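Local coordinates for protein transcriptional activator II (Enterobacteria phage lambda, PDB 1ZS4) that activates transcription from phage promoters that drive repressor and integrase synthesis, binding DNA as a homotetramer to establish the latent state, at residues R8-A11 and L12-E15; G26-K29 and T30-V34; S42-K45 and R46-P50. One frame throughout, in Å; residues are numbered along the deposited sequence.

Interaction 1: residues R8-A11 and L12-E15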
loop_
_atom_site.group_PDB
_atom_site.type_symbol
_atom_site.label_atom_id
_atom_site.label_comp_id
_atom_site.label_asym_id
_atom_site.label_seq_id
_atom_site.Cartn_x
_atom_site.Cartn_y
_atom_site.Cartn_z
ATOM N N ARG C 8 -12.694 20.648 -4.183
ATOM C CA ARG C 8 -14.090 20.235 -4.055
ATOM C C ARG C 8 -14.890 20.542 -5.317
ATOM O O ARG C 8 -15.756 19.749 -5.713
ATOM C CB ARG C 8 -14.744 20.852 -2.807
ATOM C CG ARG C 8 -14.961 22.354 -2.827
ATOM C CD ARG C 8 -15.463 22.804 -1.450
ATOM N NE ARG C 8 -16.129 24.100 -1.522
ATOM C CZ ARG C 8 -16.759 24.666 -0.500
ATOM N NH1 ARG C 8 -16.799 24.048 0.675
ATOM N NH2 ARG C 8 -17.363 25.836 -0.659
ATOM N N ASN C 9 -14.611 21.672 -5.964
ATOM C CA ASN C 9 -15.337 21.995 -7.196
ATOM C C ASN C 9 -14.917 21.017 -8.289
ATOM O O ASN C 9 -15.732 20.611 -9.107
ATOM C CB ASN C 9 -15.058 23.433 -7.644
ATOM C CG ASN C 9 -15.828 24.459 -6.822
ATOM O OD1 ASN C 9 -16.638 24.105 -5.969
ATOM N ND2 ASN C 9 -15.590 25.740 -7.090
ATOM N N GLU C 10 -13.639 20.641 -8.319
ATOM C CA GLU C 10 -13.199 19.670 -9.320
ATOM C C GLU C 10 -13.850 18.301 -9.083
ATOM O O GLU C 10 -14.159 17.595 -10.028
ATOM C CB GLU C 10 -11.673 19.519 -9.304
ATOM C CG GLU C 10 -10.971 20.587 -10.118
ATOM C CD GLU C 10 -11.381 20.535 -11.585
ATOM O OE1 GLU C 10 -12.144 21.419 -12.026
ATOM O OE2 GLU C 10 -10.950 19.597 -12.294
ATOM N N ALA C 11 -14.070 17.938 -7.830
ATOM C CA ALA C 11 -14.720 16.652 -7.534
ATOM C C ALA C 11 -16.135 16.690 -8.105
ATOM O O ALA C 11 -16.596 15.726 -8.714
ATOM C CB ALA C 11 -14.780 16.407 -6.037
ATOM N N LEU C 12 -16.820 17.812 -7.911
ATOM C CA LEU C 12 -18.177 17.967 -8.421
ATOM C C LEU C 12 -18.167 17.910 -9.947
ATOM O O LEU C 12 -19.049 17.309 -10.558
ATOM C CB LEU C 12 -18.780 19.297 -7.936
ATOM C CG LEU C 12 -19.134 19.322 -6.432
ATOM C CD1 LEU C 12 -19.307 20.755 -5.953
ATOM C CD2 LEU C 12 -20.415 18.493 -6.174
ATOM N N ARG C 13 -17.160 18.525 -10.561
ATOM C CA ARG C 13 -17.056 18.520 -12.028
ATOM C C ARG C 13 -16.829 17.105 -12.580
ATOM O O ARG C 13 -17.419 16.710 -13.595
ATOM C CB ARG C 13 -15.899 19.400 -12.500
ATOM C CG ARG C 13 -15.798 19.460 -14.026
ATOM C CD ARG C 13 -14.577 20.249 -14.499
ATOM N NE ARG C 13 -13.349 19.478 -14.291
ATOM C CZ ARG C 13 -13.015 18.416 -15.016
ATOM N NH1 ARG C 13 -13.809 18.002 -15.995
ATOM N NH2 ARG C 13 -11.887 17.762 -14.760
ATOM N N ILE C 14 -15.969 16.355 -11.898
ATOM C CA ILE C 14 -15.645 14.996 -12.300
ATOM C C ILE C 14 -16.848 14.069 -12.069
ATOM O O ILE C 14 -17.163 13.233 -12.930
ATOM C CB ILE C 14 -14.378 14.492 -11.538
ATOM C CG1 ILE C 14 -13.147 15.259 -12.052
ATOM C CG2 ILE C 14 -14.185 12.981 -11.738
ATOM C CD1 ILE C 14 -11.896 15.187 -11.167
ATOM N N GLU C 15 -17.524 14.218 -10.934
ATOM C CA GLU C 15 -18.683 13.363 -10.663
ATOM C C GLU C 15 -19.730 13.583 -11.740
ATOM O O GLU C 15 -20.323 12.625 -12.233
ATOM C CB GLU C 15 -19.282 13.658 -9.281
ATOM C CG GLU C 15 -20.636 12.980 -9.064
ATOM C CD GLU C 15 -21.034 12.975 -7.606
ATOM O OE1 GLU C 15 -20.543 12.089 -6.871
ATOM O OE2 GLU C 15 -21.816 13.856 -7.179
#

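Interaction 2: residues G26-K29 and T30-V34. With nucleotides of chain A.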
loop_
_atom_site.group_PDB
_atom_site.type_symbol
_atom_site.label_atom_id
_atom_site.label_comp_id
_atom_site.label_asym_id
_atom_site.label_seq_id
_atom_site.Cartn_x
_atom_site.Cartn_y
_atom_site.Cartn_z
ATOM N N GLY C 26 -25.457 4.077 -20.956
ATOM C CA GLY C 26 -26.607 3.343 -20.453
ATOM C C GLY C 26 -26.137 2.581 -19.223
ATOM O O GLY C 26 -25.015 2.084 -19.199
ATOM N N THR C 27 -26.974 2.491 -18.194
ATOM C CA THR C 27 -26.584 1.779 -16.982
ATOM C C THR C 27 -26.422 0.283 -17.236
ATOM O O THR C 27 -25.398 -0.305 -16.861
ATOM C CB THR C 27 -27.587 2.060 -15.835
ATOM O OG1 THR C 27 -27.546 3.464 -15.520
ATOM C CG2 THR C 27 -27.238 1.258 -14.564
ATOM N N GLU C 28 -27.410 -0.345 -17.872
ATOM C CA GLU C 28 -27.287 -1.780 -18.177
ATOM C C GLU C 28 -26.084 -2.017 -19.096
ATOM O O GLU C 28 -25.310 -2.942 -18.876
ATOM C CB GLU C 28 -28.568 -2.300 -18.839
ATOM C CG GLU C 28 -28.442 -3.690 -19.512
ATOM C CD GLU C 28 -28.118 -4.810 -18.537
ATOM O OE1 GLU C 28 -28.283 -4.615 -17.314
ATOM O OE2 GLU C 28 -27.716 -5.907 -18.992
ATOM N N LYS C 29 -25.915 -1.180 -20.117
ATOM C CA LYS C 29 -24.786 -1.353 -21.033
ATOM C C LYS C 29 -23.455 -1.207 -20.299
ATOM O O LYS C 29 -22.507 -1.954 -20.558
ATOM C CB LYS C 29 -24.883 -0.372 -22.212
ATOM C CG LYS C 29 -25.997 -0.722 -23.211
ATOM C CD LYS C 29 -25.793 -2.121 -23.812
ATOM C CE LYS C 29 -26.976 -2.579 -24.685
ATOM N NZ LYS C 29 -28.201 -2.981 -23.900
ATOM N N THR C 30 -23.375 -0.246 -19.383
ATOM C CA THR C 30 -22.145 -0.063 -18.609
ATOM C C THR C 30 -21.927 -1.298 -17.745
ATOM O O THR C 30 -20.807 -1.797 -17.636
ATOM C CB THR C 30 -22.229 1.177 -17.675
ATOM O OG1 THR C 30 -22.316 2.363 -18.473
ATOM C CG2 THR C 30 -20.986 1.272 -16.764
ATOM N N ALA C 31 -23.000 -1.794 -17.130
ATOM C CA ALA C 31 -22.893 -2.979 -16.280
ATOM C C ALA C 31 -22.350 -4.154 -17.086
ATOM O O ALA C 31 -21.441 -4.853 -16.643
ATOM C CB ALA C 31 -24.245 -3.328 -15.705
ATOM N N GLU C 32 -22.919 -4.372 -18.268
ATOM C CA GLU C 32 -22.479 -5.473 -19.118
ATOM C C GLU C 32 -20.997 -5.386 -19.431
ATOM O O GLU C 32 -20.294 -6.400 -19.403
ATOM C CB GLU C 32 -23.266 -5.479 -20.424
ATOM C CG GLU C 32 -24.713 -5.867 -20.246
ATOM C CD GLU C 32 -25.507 -5.733 -21.536
ATOM O OE1 GLU C 32 -24.887 -5.681 -22.627
ATOM O OE2 GLU C 32 -26.756 -5.693 -21.461
ATOM N N ALA C 33 -20.523 -4.177 -19.725
ATOM C CA ALA C 33 -19.119 -3.991 -20.065
ATOM C C ALA C 33 -18.196 -4.166 -18.853
ATOM O O ALA C 33 -17.116 -4.741 -18.963
ATOM C CB ALA C 33 -18.918 -2.611 -20.714
ATOM N N VAL C 34 -18.628 -3.685 -17.690
ATOM C CA VAL C 34 -17.820 -3.794 -16.480
ATOM C C VAL C 34 -17.841 -5.195 -15.900
ATOM O O VAL C 34 -16.873 -5.643 -15.284
ATOM C CB VAL C 34 -18.307 -2.791 -15.426
ATOM C CG1 VAL C 34 -17.631 -3.052 -14.074
ATOM C CG2 VAL C 34 -17.995 -1.388 -15.911
ATOM P P DG A 7 -30.627 1.775 -18.245
ATOM O OP1 DG A 7 -29.845 2.546 -19.224
ATOM O OP2 DG A 7 -30.191 0.399 -17.883
ATOM O "O5'" DG A 7 -30.727 2.611 -16.904
ATOM C "C5'" DG A 7 -31.380 3.868 -16.890
ATOM C "C4'" DG A 7 -31.978 4.153 -15.529
ATOM O "O4'" DG A 7 -33.095 3.252 -15.278
ATOM C "C3'" DG A 7 -31.009 3.905 -14.366
ATOM O "O3'" DG A 7 -31.352 4.810 -13.313
ATOM C "C2'" DG A 7 -31.276 2.451 -14.003
ATOM C "C1'" DG A 7 -32.780 2.354 -14.220
ATOM N N9 DG A 7 -33.313 1.034 -14.548
ATOM C C8 DG A 7 -32.771 0.095 -15.393
ATOM N N7 DG A 7 -33.473 -1.012 -15.446
ATOM C C5 DG A 7 -34.542 -0.783 -14.591
ATOM C C6 DG A 7 -35.642 -1.616 -14.238
ATOM O O6 DG A 7 -35.900 -2.771 -14.620
ATOM N N1 DG A 7 -36.495 -0.983 -13.348
ATOM C C2 DG A 7 -36.322 0.288 -12.855
ATOM N N2 DG A 7 -37.260 0.725 -11.999
ATOM N N3 DG A 7 -35.307 1.072 -13.174
ATOM C C4 DG A 7 -34.462 0.478 -14.037
#

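Interaction 3: residues S42-K45 and R46-P50. With nucleotides of chain A.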
loop_
_atom_site.group_PDB
_atom_site.type_symbol
_atom_site.label_atom_id
_atom_site.label_comp_id
_atom_site.label_asym_id
_atom_site.label_seq_id
_atom_site.Cartn_x
_atom_site.Cartn_y
_atom_site.Cartn_z
ATOM N N SER C 42 -25.905 1.046 -10.780
ATOM C CA SER C 42 -26.879 1.979 -10.225
ATOM C C SER C 42 -26.475 2.404 -8.810
ATOM O O SER C 42 -26.397 3.603 -8.496
ATOM C CB SER C 42 -28.266 1.316 -10.193
ATOM O OG SER C 42 -29.260 2.205 -9.728
ATOM N N ARG C 43 -26.189 1.424 -7.954
ATOM C CA ARG C 43 -25.821 1.732 -6.580
ATOM C C ARG C 43 -24.468 2.413 -6.442
ATOM O O ARG C 43 -24.285 3.247 -5.550
ATOM C CB ARG C 43 -25.909 0.465 -5.720
ATOM C CG ARG C 43 -27.373 0.127 -5.411
ATOM C CD ARG C 43 -27.627 -1.220 -4.731
ATOM N NE ARG C 43 -28.990 -1.197 -4.186
ATOM C CZ ARG C 43 -29.948 -2.077 -4.457
ATOM N NH1 ARG C 43 -29.716 -3.098 -5.276
ATOM N NH2 ARG C 43 -31.157 -1.906 -3.923
ATOM N N TRP C 44 -23.530 2.083 -7.327
ATOM C CA TRP C 44 -22.206 2.696 -7.274
ATOM C C TRP C 44 -22.305 4.215 -7.475
ATOM O O TRP C 44 -21.485 4.954 -6.941
ATOM C CB TRP C 44 -21.266 2.113 -8.335
ATOM C CG TRP C 44 -20.776 0.694 -8.095
ATOM C CD1 TRP C 44 -21.146 -0.156 -7.093
ATOM C CD2 TRP C 44 -19.881 -0.045 -8.941
ATOM N NE1 TRP C 44 -20.546 -1.396 -7.269
ATOM C CE2 TRP C 44 -19.764 -1.349 -8.396
ATOM C CE3 TRP C 44 -19.168 0.272 -10.109
ATOM C CZ2 TRP C 44 -18.961 -2.340 -8.985
ATOM C CZ3 TRP C 44 -18.371 -0.708 -10.696
ATOM C CH2 TRP C 44 -18.274 -2.004 -10.127
ATOM N N LYS C 45 -23.294 4.671 -8.241
ATOM C CA LYS C 45 -23.474 6.111 -8.471
ATOM C C LYS C 45 -23.605 6.850 -7.148
ATOM O O LYS C 45 -23.183 8.002 -7.012
ATOM C CB LYS C 45 -24.743 6.357 -9.308
ATOM C CG LYS C 45 -24.703 5.721 -10.683
ATOM C CD LYS C 45 -26.039 5.886 -11.386
ATOM C CE LYS C 45 -26.044 5.183 -12.725
ATOM N NZ LYS C 45 -27.421 5.122 -13.359
ATOM N N ARG C 46 -24.188 6.170 -6.169
ATOM C CA ARG C 46 -24.422 6.722 -4.845
ATOM C C ARG C 46 -23.320 6.381 -3.858
ATOM O O ARG C 46 -22.840 7.229 -3.113
ATOM C CB ARG C 46 -25.750 6.185 -4.304
ATOM C CG ARG C 46 -26.080 6.563 -2.846
ATOM C CD ARG C 46 -27.253 5.711 -2.348
ATOM N NE ARG C 46 -26.817 4.321 -2.220
ATOM C CZ ARG C 46 -27.622 3.265 -2.222
ATOM N NH1 ARG C 46 -28.939 3.419 -2.345
ATOM N NH2 ARG C 46 -27.099 2.051 -2.113
ATOM N N ASP C 47 -22.916 5.118 -3.879
ATOM C CA ASP C 47 -21.940 4.601 -2.936
ATOM C C ASP C 47 -20.471 4.817 -3.225
ATOM O O ASP C 47 -19.674 4.864 -2.286
ATOM C CB ASP C 47 -22.172 3.092 -2.747
ATOM C CG ASP C 47 -23.550 2.777 -2.192
ATOM O OD1 ASP C 47 -24.144 3.659 -1.528
ATOM O OD2 ASP C 47 -24.035 1.639 -2.418
ATOM N N TRP C 48 -20.104 4.940 -4.499
ATOM C CA TRP C 48 -18.693 5.065 -4.868
ATOM C C TRP C 48 -18.268 6.221 -5.740
ATOM O O TRP C 48 -17.144 6.691 -5.627
ATOM C CB TRP C 48 -18.207 3.775 -5.546
ATOM C CG TRP C 48 -18.145 2.634 -4.600
ATOM C CD1 TRP C 48 -19.005 1.570 -4.530
ATOM C CD2 TRP C 48 -17.238 2.493 -3.504
ATOM N NE1 TRP C 48 -18.692 0.781 -3.442
ATOM C CE2 TRP C 48 -17.613 1.324 -2.797
ATOM C CE3 TRP C 48 -16.149 3.244 -3.045
ATOM C CZ2 TRP C 48 -16.936 0.892 -1.653
ATOM C CZ3 TRP C 48 -15.473 2.817 -1.905
ATOM C CH2 TRP C 48 -15.872 1.649 -1.221
ATOM N N ILE C 49 -19.136 6.658 -6.644
ATOM C CA ILE C 49 -18.759 7.757 -7.510
ATOM C C ILE C 49 -18.346 8.999 -6.707
ATOM O O ILE C 49 -17.376 9.679 -7.069
ATOM C CB ILE C 49 -19.897 8.049 -8.509
ATOM C CG1 ILE C 49 -19.968 6.907 -9.532
ATOM C CG2 ILE C 49 -19.678 9.384 -9.182
ATOM C CD1 ILE C 49 -18.766 6.861 -10.486
ATOM N N PRO C 50 -19.057 9.323 -5.604
ATOM C CA PRO C 50 -18.606 10.509 -4.865
ATOM C C PRO C 50 -17.153 10.348 -4.370
ATOM O O PRO C 50 -16.345 11.289 -4.441
ATOM C CB PRO C 50 -19.591 10.582 -3.702
ATOM C CG PRO C 50 -20.888 10.080 -4.336
ATOM C CD PRO C 50 -20.393 8.884 -5.148
ATOM P P DT A 8 -30.610 4.743 -11.887
ATOM O OP1 DT A 8 -30.442 6.162 -11.470
ATOM O OP2 DT A 8 -29.427 3.857 -11.923
ATOM O "O5'" DT A 8 -31.742 4.125 -10.948
ATOM C "C5'" DT A 8 -33.016 4.753 -10.912
ATOM C "C4'" DT A 8 -33.914 4.215 -9.817
ATOM O "O4'" DT A 8 -34.404 2.889 -10.164
ATOM C "C3'" DT A 8 -33.250 4.040 -8.449
ATOM O "O3'" DT A 8 -34.228 4.311 -7.430
ATOM C "C2'" DT A 8 -32.780 2.589 -8.477
ATOM C "C1'" DT A 8 -33.913 1.918 -9.246
ATOM N N1 DT A 8 -33.658 0.650 -9.985
ATOM C C2 DT A 8 -34.602 -0.363 -9.867
ATOM O O2 DT A 8 -35.602 -0.282 -9.161
ATOM N N3 DT A 8 -34.331 -1.484 -10.610
ATOM C C4 DT A 8 -33.241 -1.701 -11.422
ATOM O O4 DT A 8 -33.131 -2.755 -12.032
ATOM C C5 DT A 8 -32.284 -0.618 -11.486
ATOM C C7 DT A 8 -31.063 -0.794 -12.339
ATOM C C6 DT A 8 -32.533 0.491 -10.776
ATOM P P DT A 9 -33.810 4.324 -5.884
ATOM O OP1 DT A 9 -34.577 5.444 -5.282
ATOM O OP2 DT A 9 -32.341 4.265 -5.707
ATOM O "O5'" DT A 9 -34.437 2.954 -5.354
ATOM C "C5'" DT A 9 -35.794 2.675 -5.643
ATOM C "C4'" DT A 9 -36.261 1.376 -5.026
ATOM O "O4'" DT A 9 -35.898 0.242 -5.859
ATOM C "C3'" DT A 9 -35.658 1.064 -3.653
ATOM O "O3'" DT A 9 -36.633 0.298 -2.945
ATOM C "C2'" DT A 9 -34.436 0.227 -4.006
ATOM C "C1'" DT A 9 -34.979 -0.593 -5.166
ATOM N N1 DT A 9 -34.054 -1.199 -6.142
ATOM C C2 DT A 9 -34.429 -2.395 -6.729
ATOM O O2 DT A 9 -35.465 -2.982 -6.470
ATOM N N3 DT A 9 -33.542 -2.882 -7.646
ATOM C C4 DT A 9 -32.352 -2.314 -8.036
ATOM O O4 DT A 9 -31.676 -2.861 -8.900
ATOM C C5 DT A 9 -32.010 -1.076 -7.374
ATOM C C7 DT A 9 -30.724 -0.393 -7.728
ATOM C C6 DT A 9 -32.865 -0.587 -6.467
ATOM P P DG A 10 -36.456 -0.031 -1.383
ATOM O OP1 DG A 10 -37.525 0.739 -0.709
ATOM O OP2 DG A 10 -35.058 0.079 -0.905
ATOM O "O5'" DG A 10 -36.894 -1.558 -1.345
ATOM C "C5'" DG A 10 -38.103 -1.959 -1.981
ATOM C "C4'" DG A 10 -38.289 -3.455 -1.890
ATOM O "O4'" DG A 10 -37.426 -4.128 -2.843
ATOM C "C3'" DG A 10 -37.892 -4.017 -0.527
ATOM O "O3'" DG A 10 -38.702 -5.168 -0.255
ATOM C "C2'" DG A 10 -36.418 -4.345 -0.718
ATOM C "C1'" DG A 10 -36.395 -4.829 -2.162
ATOM N N9 DG A 10 -35.155 -4.655 -2.918
ATOM C C8 DG A 10 -34.304 -3.578 -2.895
ATOM N N7 DG A 10 -33.295 -3.705 -3.715
ATOM C C5 DG A 10 -33.486 -4.946 -4.304
ATOM C C6 DG A 10 -32.717 -5.629 -5.279
ATOM O O6 DG A 10 -31.670 -5.264 -5.826
ATOM N N1 DG A 10 -33.278 -6.862 -5.607
ATOM C C2 DG A 10 -34.429 -7.374 -5.058
ATOM N N2 DG A 10 -34.808 -8.587 -5.506
ATOM N N3 DG A 10 -35.150 -6.749 -4.142
ATOM C C4 DG A 10 -34.628 -5.548 -3.817
HETATM O O HOH W 1 -30.774 1.089 -3.090
#

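Interaction 1: residues R8-A11 and L12-E15
Glu10 and Arg13 lie side by side on the outside of helix 7-25, both pointing the same way, and their charged ends close into a salt bridge one turn apart. The guanidinium meets the acid side-on, offering NE and NH2 together, and both of these nitrogens converge on a single oxygen: Arg13 NE to Glu10 OE2 is 3.1 Å and Arg13 NH2 to Glu10 OE2 is 3.2 Å. That oxygen sits in the guanidinium plane, while the two nitrogens arrive from one face of the carboxylate on its syn side, because the planes are turned 29° against each other. Glu10 OE1 takes a weak bond from Arg13 NE at 3.2 Å.

Bends in both chains make the grip possible. Glu10 folds over at chi2 (-61°), whereas Arg13 leaves the backbone extended, with CG anti to its N, and turns at chi3 (74°) and again at chi4, bringing its NE back to the acid. Arg13 NH2 also forms a salt bridge to Glu60, so one guanidinium serves two acids and would be expected to ease the repulsion between their neighbouring carboxylates.

Next to this pair, the apolar Ile14 lays CG1 against the carbonyl of Glu10, with Ile14 CG1 3.3 Å from Glu10 O; its side chain also packs on Trp61 of the second subunit. Leu12, two residues earlier, likewise rests its CG 3.5 Å from Arg8 O. Ala11 turns to Met54 of helix 49-59, and Glu15 touches Ile49 and Pro50 at the start of that helix.

Beneath the side chains the backbone bonds run regularly, from Leu12 N to Arg8 O through Glu15 N to Ala11 O at 2.8 Å. Acid at one position and arginine three residues later is the i to i+3 salt bridge of an alpha-helix, here on the first long helix of the CII fold.

Interaction 2: residues G26-K29 and T30-V34
Thr30 turns its side chain back along helix 27-34 toward Gly26. Its CB lies 3.3 Å from Gly26 O, and with OG1 beside its own backbone N (chi1 -65°) the hydroxyl donates to that same carbonyl, Thr30 OG1 to Gly26 O being 2.8 Å. Thr30 N reaches Gly26 O as well, at 2.9 Å, from the opposite face of the carbonyl plane, so two donors from one residue hold the oxygen. The Thr30 side chain also touches Ile22 and Leu25 of helix 7-25, Ile41 of helix 38-47 and Leu55 of the second subunit.

Gly26 is the first residue past helix 7-25, where phi turns positive (115°), and the N-cap of helix 27-34, the first helix of the predicted helix-turn-helix. The N-terminal amides of that helix face the DNA backbone: Thr27 N donates to OP1 of DG7 of chain A at 3.1 Å, and Glu28 N to OP2 of the same phosphate at 2.9 Å. Farther along, Glu28 and Glu32 bring their carboxylates together with planes 68° apart. Glu28 OE2 and Glu32 OE2 are 2.7 Å apart, a spacing so short that one of the two acids is probably protonated. Lys29 NZ makes a long salt bridge to Glu32 OE2.

Interaction 3: residues S42-K45 and R46-P50
Helix 38-47 ends inside this contact, and Trp48 both leaves helical geometry and serves as N-cap of helix 49-59. Trp44 O accepts Trp48 N at 2.8 Å and Ile49 N at 2.9 Å from opposite faces of its carbonyl plane, tying the two helices across the break. The Trp48 ring then turns its edge to the face of Trp44, five-membered ring centroids 5.2 Å apart and planes at 90°. Trp44 NE1 donates to a DNA phosphate, and both tryptophans meet those of the second subunit.

On the DNA side, Arg43 is extended from CG to NE and ends flat over DT9 of chain A, with C5 of that base 3.4 Å above the guanidinium plane, offset toward its rim. Its NH1 donates to O6 of DG10 of chain A at 3.0 Å and its NH2 to N7 at 2.8 Å. Arg46, held side-on by both oxygens of Asp47, runs alongside and shares a water with Arg43 NE. Ser42 OG and Lys45 NZ both donate to OP2 of DT8 of chain A, the lysine also bonding to Thr27. Bonds to phosphates thus probably hold the recognition helix in place while Arg43 meets the guanine edge with two donors, as expected of base-specific binding.

From the N terminus the three contacts follow in series; none nests in or crosses another, and each joins adjacent segments without closing a long loop. Interaction 1 lies on helix 7-25, interaction 2 opens where that helix gives way to helix 27-34, and interaction 3 spans the break between helices 38-47 and 49-59. Folding brings them together: Glu15 of interaction 1 packs on Ile49 and Pro50, and interactions 2 and 3 meet through Thr27 and Lys45, and through Val34 against Trp44. Interactions 1 and 2 do not touch, their nearest atoms about 12 Å apart. Interactions 2 and 3 together face the DNA, and all three touch the second subunit.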